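Local atomic coordinates of 3-hydroxyacyl-CoA dehydrogenase (Archaeoglobus fulgidus, PDB entry 1ZEJ), a protein that probably catalyses the NAD+-dependent oxidation of a hydroxyl group, as in the 3-hydroxyacyl-CoA dehydrogenase family, and works as a homodimer. Residues L22-I31 with H129-M137; A116-G127 with I142-V153. All coordinates share one frame; numbering follows the deposited sequence. Where two conformers were deposited one is given.

Contact 1: residues L22-I31 with H129-M137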
loop_
_atom_site.group_PDB
_atom_site.type_symbol
_atom_site.label_atom_id
_atom_site.label_comp_id
_atom_site.label_asym_id
_atom_site.label_seq_id
_atom_site.Cartn_x
_atom_site.Cartn_y
_atom_site.Cartn_z
ATOM N N LEU A 22 -26.181 5.411 -1.373
ATOM C CA LEU A 22 -25.010 5.948 -0.678
ATOM C C LEU A 22 -24.043 6.710 -1.609
ATOM O O LEU A 22 -23.607 7.823 -1.296
ATOM C CB LEU A 22 -24.264 4.790 0.013
ATOM C CG LEU A 22 -22.911 5.105 0.693
ATOM C CD1 LEU A 22 -23.120 5.924 1.950
ATOM C CD2 LEU A 22 -22.170 3.778 1.034
HETATM N N MSE A 23 -23.730 6.126 -2.758
HETATM C CA MSE A 23 -22.724 6.711 -3.604
HETATM C C MSE A 23 -23.297 7.992 -4.254
HETATM O O MSE A 23 -22.624 9.010 -4.220
HETATM C CB MSE A 23 -22.176 5.712 -4.632
HETATM C CG MSE A 23 -21.297 4.632 -3.987
HETATM SE SE MSE A 23 -19.760 5.329 -2.908
HETATM C CE MSE A 23 -18.887 6.108 -4.361
ATOM N N GLY A 24 -24.507 7.928 -4.817
ATOM C CA GLY A 24 -25.175 9.094 -5.437
ATOM C C GLY A 24 -25.328 10.258 -4.487
ATOM O O GLY A 24 -25.000 11.401 -4.809
ATOM N N ARG A 25 -25.814 9.941 -3.295
ATOM C CA ARG A 25 -25.950 10.869 -2.173
ATOM C C ARG A 25 -24.601 11.526 -1.830
ATOM O O ARG A 25 -24.505 12.761 -1.689
ATOM C CB ARG A 25 -26.584 10.222 -0.937
ATOM C CG ARG A 25 -25.933 10.635 0.367
ATOM C CD ARG A 25 -26.720 10.153 1.554
ATOM N NE ARG A 25 -26.087 9.060 2.279
ATOM C CZ ARG A 25 -25.009 9.184 3.055
ATOM N NH1 ARG A 25 -24.378 10.345 3.183
ATOM N NH2 ARG A 25 -24.546 8.125 3.694
ATOM N N GLY A 26 -23.540 10.711 -1.767
ATOM C CA GLY A 26 -22.200 11.228 -1.463
ATOM C C GLY A 26 -21.644 12.117 -2.558
ATOM O O GLY A 26 -21.008 13.142 -2.271
ATOM N N ILE A 27 -21.870 11.737 -3.807
ATOM C CA ILE A 27 -21.436 12.527 -4.968
ATOM C C ILE A 27 -22.162 13.891 -4.961
ATOM O O ILE A 27 -21.553 14.934 -5.194
ATOM C CB ILE A 27 -21.663 11.772 -6.303
ATOM C CG1 ILE A 27 -20.745 10.526 -6.437
ATOM C CG2 ILE A 27 -21.469 12.683 -7.517
ATOM C CD1 ILE A 27 -21.235 9.532 -7.484
ATOM N N ALA A 28 -23.461 13.875 -4.687
ATOM C CA ALA A 28 -24.274 15.100 -4.603
ATOM C C ALA A 28 -23.734 16.039 -3.503
ATOM O O ALA A 28 -23.579 17.232 -3.752
ATOM C CB ALA A 28 -25.732 14.752 -4.335
ATOM N N ILE A 29 -23.331 15.470 -2.361
ATOM C CA ILE A 29 -22.729 16.242 -1.271
ATOM C C ILE A 29 -21.388 16.824 -1.671
ATOM O O ILE A 29 -21.142 17.982 -1.434
ATOM C CB ILE A 29 -22.585 15.422 0.023
ATOM C CG1 ILE A 29 -23.949 15.053 0.572
ATOM C CG2 ILE A 29 -21.729 16.154 1.054
ATOM C CD1 ILE A 29 -23.890 13.990 1.659
ATOM N N ALA A 30 -20.548 16.038 -2.310
ATOM C CA ALA A 30 -19.252 16.524 -2.805
ATOM C C ALA A 30 -19.407 17.682 -3.793
ATOM O O ALA A 30 -18.738 18.707 -3.699
ATOM C CB ALA A 30 -18.472 15.365 -3.448
ATOM N N ILE A 31 -20.339 17.537 -4.723
ATOM C CA ILE A 31 -20.516 18.530 -5.759
ATOM C C ILE A 31 -21.214 19.836 -5.256
ATOM O O ILE A 31 -20.917 20.935 -5.738
ATOM C CB ILE A 31 -21.280 17.870 -6.933
ATOM C CG1 ILE A 31 -20.357 16.829 -7.579
ATOM C CG2 ILE A 31 -21.733 18.918 -7.966
ATOM C CD1 ILE A 31 -20.949 16.059 -8.676
ATOM N N HIS A 129 -14.847 7.206 -11.037
ATOM C CA HIS A 129 -14.763 6.330 -9.899
ATOM C C HIS A 129 -14.389 7.125 -8.640
ATOM O O HIS A 129 -13.267 7.602 -8.477
ATOM C CB HIS A 129 -13.740 5.240 -10.232
ATOM C CG HIS A 129 -13.489 4.260 -9.144
ATOM N ND1 HIS A 129 -12.264 3.643 -8.984
ATOM C CD2 HIS A 129 -14.302 3.754 -8.175
ATOM C CE1 HIS A 129 -12.323 2.831 -7.939
ATOM N NE2 HIS A 129 -13.547 2.889 -7.429
ATOM N N TRP A 130 -15.411 7.371 -7.831
ATOM C CA TRP A 130 -15.295 8.103 -6.589
ATOM C C TRP A 130 -14.982 7.121 -5.514
ATOM O O TRP A 130 -15.378 5.971 -5.586
ATOM C CB TRP A 130 -16.629 8.758 -6.226
ATOM C CG TRP A 130 -17.108 9.835 -7.171
ATOM C CD1 TRP A 130 -17.750 9.643 -8.360
ATOM C CD2 TRP A 130 -17.024 11.247 -6.993
ATOM N NE1 TRP A 130 -18.070 10.836 -8.927
ATOM C CE2 TRP A 130 -17.616 11.842 -8.116
ATOM C CE3 TRP A 130 -16.491 12.068 -6.004
ATOM C CZ2 TRP A 130 -17.718 13.227 -8.267
ATOM C CZ3 TRP A 130 -16.607 13.451 -6.143
ATOM C CH2 TRP A 130 -17.197 14.016 -7.272
HETATM N N MSE A 131 -14.291 7.573 -4.472
HETATM C CA MSE A 131 -13.969 6.703 -3.338
HETATM C C MSE A 131 -15.011 6.961 -2.239
HETATM O O MSE A 131 -15.889 7.809 -2.374
HETATM C CB MSE A 131 -12.537 6.945 -2.848
HETATM C CG MSE A 131 -11.484 7.019 -3.931
HETATM SE SE MSE A 131 -11.269 5.340 -4.909
HETATM C CE MSE A 131 -10.842 6.005 -6.727
ATOM N N ASN A 132 -14.974 6.170 -1.199
ATOM C CA ASN A 132 -16.034 6.180 -0.205
ATOM C C ASN A 132 -15.549 6.733 1.110
ATOM O O ASN A 132 -14.658 6.137 1.696
ATOM C CB ASN A 132 -16.529 4.743 0.022
ATOM C CG ASN A 132 -17.866 4.689 0.774
ATOM O OD1 ASN A 132 -18.657 5.653 0.791
ATOM N ND2 ASN A 132 -18.120 3.561 1.398
ATOM N N PRO A 133 -16.170 7.820 1.622
ATOM C CA PRO A 133 -17.232 8.650 1.020
ATOM C C PRO A 133 -16.706 9.655 0.008
ATOM O O PRO A 133 -15.615 10.226 0.239
ATOM C CB PRO A 133 -17.834 9.384 2.217
ATOM C CG PRO A 133 -17.127 8.911 3.442
ATOM C CD PRO A 133 -15.861 8.256 2.986
ATOM N N PRO A 134 -17.453 9.859 -1.113
ATOM C CA PRO A 134 -17.049 10.750 -2.188
ATOM C C PRO A 134 -16.686 12.150 -1.729
ATOM O O PRO A 134 -15.783 12.732 -2.278
ATOM C CB PRO A 134 -18.282 10.783 -3.067
ATOM C CG PRO A 134 -18.839 9.486 -2.917
ATOM C CD PRO A 134 -18.719 9.186 -1.465
ATOM N N HIS A 135 -17.352 12.646 -0.691
ATOM C CA HIS A 135 -17.174 14.001 -0.226
ATOM C C HIS A 135 -16.039 14.120 0.758
ATOM O O HIS A 135 -15.708 15.225 1.161
ATOM C CB HIS A 135 -18.451 14.553 0.446
ATOM C CG HIS A 135 -19.170 13.561 1.312
ATOM N ND1 HIS A 135 -19.314 13.722 2.669
ATOM C CD2 HIS A 135 -19.816 12.405 0.995
ATOM C CE1 HIS A 135 -19.998 12.704 3.164
ATOM N NE2 HIS A 135 -20.316 11.889 2.169
ATOM N N VAL A 136 -15.455 12.998 1.175
ATOM C CA VAL A 136 -14.307 13.030 2.067
ATOM C C VAL A 136 -12.990 12.699 1.361
ATOM O O VAL A 136 -11.967 13.374 1.539
ATOM C CB VAL A 136 -14.572 12.052 3.239
ATOM C CG1 VAL A 136 -13.327 11.860 4.126
ATOM C CG2 VAL A 136 -15.809 12.536 4.057
HETATM N N MSE A 137 -13.002 11.593 0.634
HETATM C CA MSE A 137 -11.789 10.993 0.097
HETATM C C MSE A 137 -11.379 11.818 -1.132
HETATM O O MSE A 137 -12.208 12.089 -1.974
HETATM C CB MSE A 137 -12.047 9.544 -0.323
HETATM C CG MSE A 137 -12.424 8.638 0.811
HETATM SE SE MSE A 137 -11.190 8.639 2.238
HETATM C CE MSE A 137 -9.871 7.497 1.524
#
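I27 sets its CG1 over one face of the W130 indole, 3.6 Å from the centroid of the five-membered ring and only 5° off the ring normal, a CH-pi contact. The torsion about CA-CB (chi1 -67°) sets CG1 beside the backbone N, leaving CG2 to reach the six-membered part of the indole. A30 adds a methyl, CB 3.8 Å from W130 CZ3. A residue this small lets helix and loop come close, with A30 CA 4.2 Å from H135 CA. One turn earlier G26 suits its place for the same reason: a CB there would run into P134, whose CB rests 3.7 Å from G26 C. The selenomethionine M23, its chain bent at both chi2 and chi3, curls CE to 3.7 Å from P134 CG and against W130. Farther along the helix, I29 CG2 sits over one face of the H135 ring, 4.0 Å from its centroid.

Toward the predicted NAD+ site the fit is looser. M23 SE lies 3.9 Å from N132 OD1, and exposed L22 touches the same amide; all three residues are predicted to bind NAD+. R25 NH1 stays 4.5 Å from H135 NE2. No hydrogen bond joins the segments.

N132 O is hydrogen-bonded to R279 of the second subunit. Helix 22-32 thus lies between strand 36-40, where I31 touches V37, and the end of strand 125-130, where W130 packs on V140 of strand 139-144.

Contact 2: residues A116-G127 with I142-V153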
loop_
_atom_site.group_PDB
_atom_site.type_symbol
_atom_site.label_atom_id
_atom_site.label_comp_id
_atom_site.label_asym_id
_atom_site.label_seq_id
_atom_site.Cartn_x
_atom_site.Cartn_y
_atom_site.Cartn_z
ATOM N N ALA A 116 -19.959 1.593 -22.930
ATOM C CA ALA A 116 -19.810 2.528 -24.043
ATOM C C ALA A 116 -20.242 1.949 -25.351
ATOM O O ALA A 116 -20.804 2.629 -26.173
ATOM C CB ALA A 116 -18.362 2.943 -24.158
ATOM N N GLU A 117 -19.956 0.686 -25.582
ATOM C CA GLU A 117 -20.297 0.092 -26.871
ATOM C C GLU A 117 -21.815 -0.096 -27.055
ATOM O O GLU A 117 -22.268 -0.378 -28.171
ATOM C CB GLU A 117 -19.495 -1.186 -27.115
ATOM C CG GLU A 117 -19.833 -2.352 -26.279
ATOM C CD GLU A 117 -18.875 -3.535 -26.529
ATOM O OE1 GLU A 117 -17.749 -3.368 -27.063
ATOM O OE2 GLU A 117 -19.244 -4.632 -26.106
ATOM N N ARG A 118 -22.596 0.090 -25.972
ATOM C CA ARG A 118 -24.036 -0.030 -26.045
ATOM C C ARG A 118 -24.760 1.334 -26.067
ATOM O O ARG A 118 -25.988 1.385 -26.134
ATOM C CB ARG A 118 -24.507 -0.916 -24.898
ATOM C CG ARG A 118 -24.111 -2.343 -25.106
ATOM C CD ARG A 118 -24.097 -3.136 -23.817
ATOM N NE ARG A 118 -23.860 -4.560 -24.066
ATOM C CZ ARG A 118 -22.666 -5.132 -24.275
ATOM N NH1 ARG A 118 -21.507 -4.434 -24.269
ATOM N NH2 ARG A 118 -22.638 -6.446 -24.493
ATOM N N LEU A 119 -23.996 2.417 -26.066
ATOM C CA LEU A 119 -24.532 3.770 -26.171
ATOM C C LEU A 119 -24.518 4.266 -27.611
ATOM O O LEU A 119 -23.684 3.866 -28.428
ATOM C CB LEU A 119 -23.725 4.768 -25.305
ATOM C CG LEU A 119 -23.549 4.416 -23.845
ATOM C CD1 LEU A 119 -22.806 5.545 -23.195
ATOM C CD2 LEU A 119 -24.899 4.150 -23.115
ATOM N N ASP A 120 -25.429 5.184 -27.882
ATOM C CA ASP A 120 -25.494 5.862 -29.187
ATOM C C ASP A 120 -24.362 6.862 -29.384
ATOM O O ASP A 120 -23.877 7.030 -30.484
ATOM C CB ASP A 120 -26.835 6.602 -29.270
ATOM C CG ASP A 120 -27.238 6.954 -30.681
ATOM O OD1 ASP A 120 -27.391 6.033 -31.519
ATOM O OD2 ASP A 120 -27.469 8.151 -30.937
ATOM N N SER A 121 -23.934 7.531 -28.321
ATOM C CA SER A 121 -22.933 8.598 -28.464
ATOM C C SER A 121 -21.821 8.464 -27.408
ATOM O O SER A 121 -21.676 9.301 -26.477
ATOM C CB SER A 121 -23.652 9.963 -28.398
ATOM O OG SER A 121 -24.591 9.978 -27.286
ATOM N N PRO A 122 -21.004 7.426 -27.559
ATOM C CA PRO A 122 -20.033 7.127 -26.497
ATOM C C PRO A 122 -18.814 8.072 -26.427
ATOM O O PRO A 122 -18.006 7.932 -25.502
ATOM C CB PRO A 122 -19.642 5.693 -26.818
ATOM C CG PRO A 122 -19.719 5.620 -28.249
ATOM C CD PRO A 122 -20.900 6.449 -28.657
ATOM N N SER A 123 -18.654 8.988 -27.392
ATOM C CA SER A 123 -17.517 9.892 -27.328
ATOM C C SER A 123 -17.525 10.785 -26.090
ATOM O O SER A 123 -16.457 11.239 -25.669
ATOM C CB SER A 123 -17.362 10.749 -28.572
ATOM O OG SER A 123 -18.504 11.496 -28.792
ATOM N N ARG A 124 -18.704 11.013 -25.501
ATOM C CA ARG A 124 -18.825 11.879 -24.319
ATOM C C ARG A 124 -19.224 11.101 -23.071
ATOM O O ARG A 124 -19.699 11.664 -22.102
ATOM C CB ARG A 124 -19.758 13.074 -24.597
ATOM C CG ARG A 124 -21.100 12.700 -25.159
ATOM C CD ARG A 124 -21.985 11.835 -24.249
ATOM N NE ARG A 124 -23.239 11.640 -24.947
ATOM C CZ ARG A 124 -24.326 12.389 -24.789
ATOM N NH1 ARG A 124 -24.410 13.279 -23.831
ATOM N NH2 ARG A 124 -25.363 12.187 -25.557
ATOM N N PHE A 125 -18.949 9.796 -23.076
ATOM C CA PHE A 125 -19.194 8.921 -21.945
ATOM C C PHE A 125 -17.840 8.508 -21.367
ATOM O O PHE A 125 -16.874 8.206 -22.113
ATOM C CB PHE A 125 -19.904 7.623 -22.368
ATOM C CG PHE A 125 -19.975 6.599 -21.255
ATOM C CD1 PHE A 125 -20.766 6.828 -20.160
ATOM C CD2 PHE A 125 -19.202 5.441 -21.295
ATOM C CE1 PHE A 125 -20.802 5.933 -19.095
ATOM C CE2 PHE A 125 -19.240 4.526 -20.262
ATOM C CZ PHE A 125 -20.077 4.774 -19.143
ATOM N N LEU A 126 -17.785 8.477 -20.050
ATOM C CA LEU A 126 -16.624 7.938 -19.371
ATOM C C LEU A 126 -16.993 7.488 -17.971
ATOM O O LEU A 126 -18.098 7.770 -17.477
ATOM C CB LEU A 126 -15.512 8.970 -19.418
ATOM C CG LEU A 126 -15.266 10.155 -18.492
ATOM C CD1 LEU A 126 -14.479 11.272 -19.183
ATOM C CD2 LEU A 126 -16.384 10.638 -17.667
ATOM N N GLY A 127 -16.075 6.801 -17.332
ATOM C CA GLY A 127 -16.286 6.320 -15.969
ATOM C C GLY A 127 -15.693 7.375 -15.061
ATOM O O GLY A 127 -14.634 7.944 -15.357
ATOM N N ILE A 142 -10.761 8.955 -13.341
ATOM C CA ILE A 142 -11.540 8.951 -14.575
ATOM C C ILE A 142 -11.098 7.750 -15.352
ATOM O O ILE A 142 -9.893 7.599 -15.585
ATOM C CB ILE A 142 -11.273 10.213 -15.381
ATOM C CG1 ILE A 142 -11.809 11.434 -14.601
ATOM C CG2 ILE A 142 -11.839 10.084 -16.809
ATOM C CD1 ILE A 142 -11.478 12.749 -15.195
ATOM N N VAL A 143 -12.053 6.916 -15.767
ATOM C CA VAL A 143 -11.728 5.692 -16.466
ATOM C C VAL A 143 -12.345 5.814 -17.853
ATOM O O VAL A 143 -13.558 5.841 -17.990
ATOM C CB VAL A 143 -12.248 4.476 -15.722
ATOM C CG1 VAL A 143 -11.791 3.186 -16.414
ATOM C CG2 VAL A 143 -11.764 4.478 -14.277
ATOM N N ILE A 144 -11.497 5.918 -18.860
ATOM C CA ILE A 144 -11.966 6.146 -20.203
ATOM C C ILE A 144 -12.141 4.857 -21.020
ATOM O O ILE A 144 -11.446 3.859 -20.834
ATOM C CB ILE A 144 -11.120 7.203 -20.931
ATOM C CG1 ILE A 144 -9.731 6.706 -21.301
ATOM C CG2 ILE A 144 -11.018 8.475 -20.059
ATOM C CD1 ILE A 144 -9.103 7.535 -22.360
ATOM N N SER A 145 -13.092 4.896 -21.932
ATOM C CA SER A 145 -13.266 3.806 -22.869
ATOM C C SER A 145 -12.433 4.108 -24.107
ATOM O O SER A 145 -11.885 5.213 -24.228
ATOM C CB SER A 145 -14.721 3.654 -23.216
ATOM O OG SER A 145 -15.137 4.573 -24.219
ATOM N N ARG A 146 -12.384 3.149 -25.037
ATOM C CA ARG A 146 -11.765 3.398 -26.377
ATOM C C ARG A 146 -12.495 4.441 -27.203
ATOM O O ARG A 146 -11.946 4.958 -28.140
ATOM C CB ARG A 146 -11.631 2.104 -27.174
ATOM C CG ARG A 146 -12.907 1.372 -27.504
ATOM C CD ARG A 146 -12.557 -0.036 -27.982
ATOM N NE ARG A 146 -13.657 -0.639 -28.717
ATOM C CZ ARG A 146 -14.656 -1.309 -28.153
ATOM N NH1 ARG A 146 -14.737 -1.435 -26.828
ATOM N NH2 ARG A 146 -15.603 -1.825 -28.917
ATOM N N PHE A 147 -13.701 4.805 -26.807
ATOM C CA PHE A 147 -14.502 5.792 -27.520
ATOM C C PHE A 147 -14.376 7.206 -27.014
ATOM O O PHE A 147 -14.673 8.140 -27.724
ATOM C CB PHE A 147 -15.982 5.441 -27.455
ATOM C CG PHE A 147 -16.333 4.059 -27.957
ATOM C CD1 PHE A 147 -16.683 3.850 -29.269
ATOM C CD2 PHE A 147 -16.398 2.971 -27.072
ATOM C CE1 PHE A 147 -17.028 2.563 -29.729
ATOM C CE2 PHE A 147 -16.769 1.686 -27.530
ATOM C CZ PHE A 147 -17.083 1.493 -28.851
ATOM N N THR A 148 -14.054 7.365 -25.743
ATOM C CA THR A 148 -14.097 8.641 -25.075
ATOM C C THR A 148 -13.170 9.633 -25.794
ATOM O O THR A 148 -11.982 9.332 -26.069
ATOM C CB THR A 148 -13.623 8.512 -23.603
ATOM O OG1 THR A 148 -14.320 7.458 -22.897
ATOM C CG2 THR A 148 -13.812 9.839 -22.896
ATOM N N ASP A 149 -13.661 10.823 -26.071
ATOM C CA ASP A 149 -12.776 11.834 -26.685
ATOM C C ASP A 149 -12.028 12.667 -25.664
ATOM O O ASP A 149 -12.379 12.704 -24.489
ATOM C CB ASP A 149 -13.526 12.687 -27.693
ATOM C CG ASP A 149 -14.611 13.501 -27.091
ATOM O OD1 ASP A 149 -14.565 13.804 -25.882
ATOM O OD2 ASP A 149 -15.510 13.891 -27.870
ATOM N N SER A 150 -10.976 13.333 -26.114
ATOM C CA SER A 150 -10.096 14.089 -25.225
ATOM C C SER A 150 -10.761 15.293 -24.559
ATOM O O SER A 150 -10.429 15.643 -23.423
ATOM C CB SER A 150 -8.919 14.665 -26.022
ATOM O OG SER A 150 -8.241 15.634 -25.239
ATOM N N LYS A 151 -11.638 15.931 -25.302
ATOM C CA LYS A 151 -12.393 17.095 -24.823
ATOM C C LYS A 151 -13.260 16.759 -23.627
ATOM O O LYS A 151 -13.348 17.569 -22.689
ATOM C CB LYS A 151 -13.258 17.649 -25.959
ATOM C CG LYS A 151 -14.481 18.408 -25.569
ATOM N N THR A 152 -13.889 15.584 -23.679
ATOM C CA THR A 152 -14.726 15.112 -22.582
ATOM C C THR A 152 -13.878 14.824 -21.346
ATOM O O THR A 152 -14.236 15.219 -20.243
ATOM C CB THR A 152 -15.525 13.865 -22.960
ATOM O OG1 THR A 152 -16.327 14.168 -24.095
ATOM C CG2 THR A 152 -16.427 13.420 -21.799
ATOM N N VAL A 153 -12.742 14.163 -21.532
ATOM C CA VAL A 153 -11.844 13.961 -20.432
ATOM C C VAL A 153 -11.378 15.257 -19.792
ATOM O O VAL A 153 -11.410 15.386 -18.565
ATOM C CB VAL A 153 -10.607 13.127 -20.836
ATOM C CG1 VAL A 153 -9.757 12.870 -19.614
ATOM C CG2 VAL A 153 -11.052 11.832 -21.484
HETATM O O HOH W 1 -15.930 -3.836 -24.929
HETATM O O HOH W 2 -17.118 5.978 -23.854
#
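L126 fills the apolar centre, its CD1 3.7 Å from I142 CG2 and also against the T152 methyl and V153. A branched aliphatic chain suits this place, between the strand 142-144 and the start of the helix. Beside it the backbones pair: G127 and V143 form an antiparallel hydrogen-bonded pair, each N donating to the other's O. A second apolar patch gathers round F147, where A116 CB approaches CD2 to 3.5 Å; the small methyl lets the ring come close, and the P122 ring gives it an apolar surface to rest on.

Farther out, hydroxyls and main-chain groups tie the loops together. T148 OG1, set beside its own backbone N (chi1 -52°), donates to F125 O (2.8 Å) nearly along the carbonyl axis, and itself accepts from S145 N. Water 2 bridges P122 O, F125 O and S145 OG. D149 N bonds S123 O at 2.9 Å, in the carbonyl plane on a lone pair, while D149 OD1 accepts from both N and OG1 of T152. An alanine in place of D149 would remove this acceptor and would probably leave T152 N poorly capped and its hydroxyl free to turn.

At the solvent edge R146 lays one guanidinium face over F147 CE2 and sends NH2 to E117 OE1 (3.2 Å, 165°), the carboxylate and guanidinium planes being 89° apart. R118 NH1 makes a salt bridge to E117 OE2, its hydrogen bond weakly angled.

An ST turn at S145 and the N-cap of D149 thus lead from the beta hairpin of strands 125-130 and 139-144 into helix 150-162 of the Rossmann-type NAD-binding domain.

How the contacts relate
Both contacts use strand 125-130, one at each end, and their centres lie about 21 Å apart within the NAD-binding domain. Contact 1 is the more buried: a helix meets a strand end and the loop after it through hydrocarbon, ring faces and selenium, with no hydrogen bond across it, and its looser side holds predicted cofactor-binding residues. Contact 2 is partly buried and richer in polar links, for there strand pairing, a helix cap, water and an exposed salt bridge join two loop-and-strand segments beside an apolar centre. The second subunit reaches the loop of contact 1, whereas no other protein chain of the assembly touches the segments of contact 2.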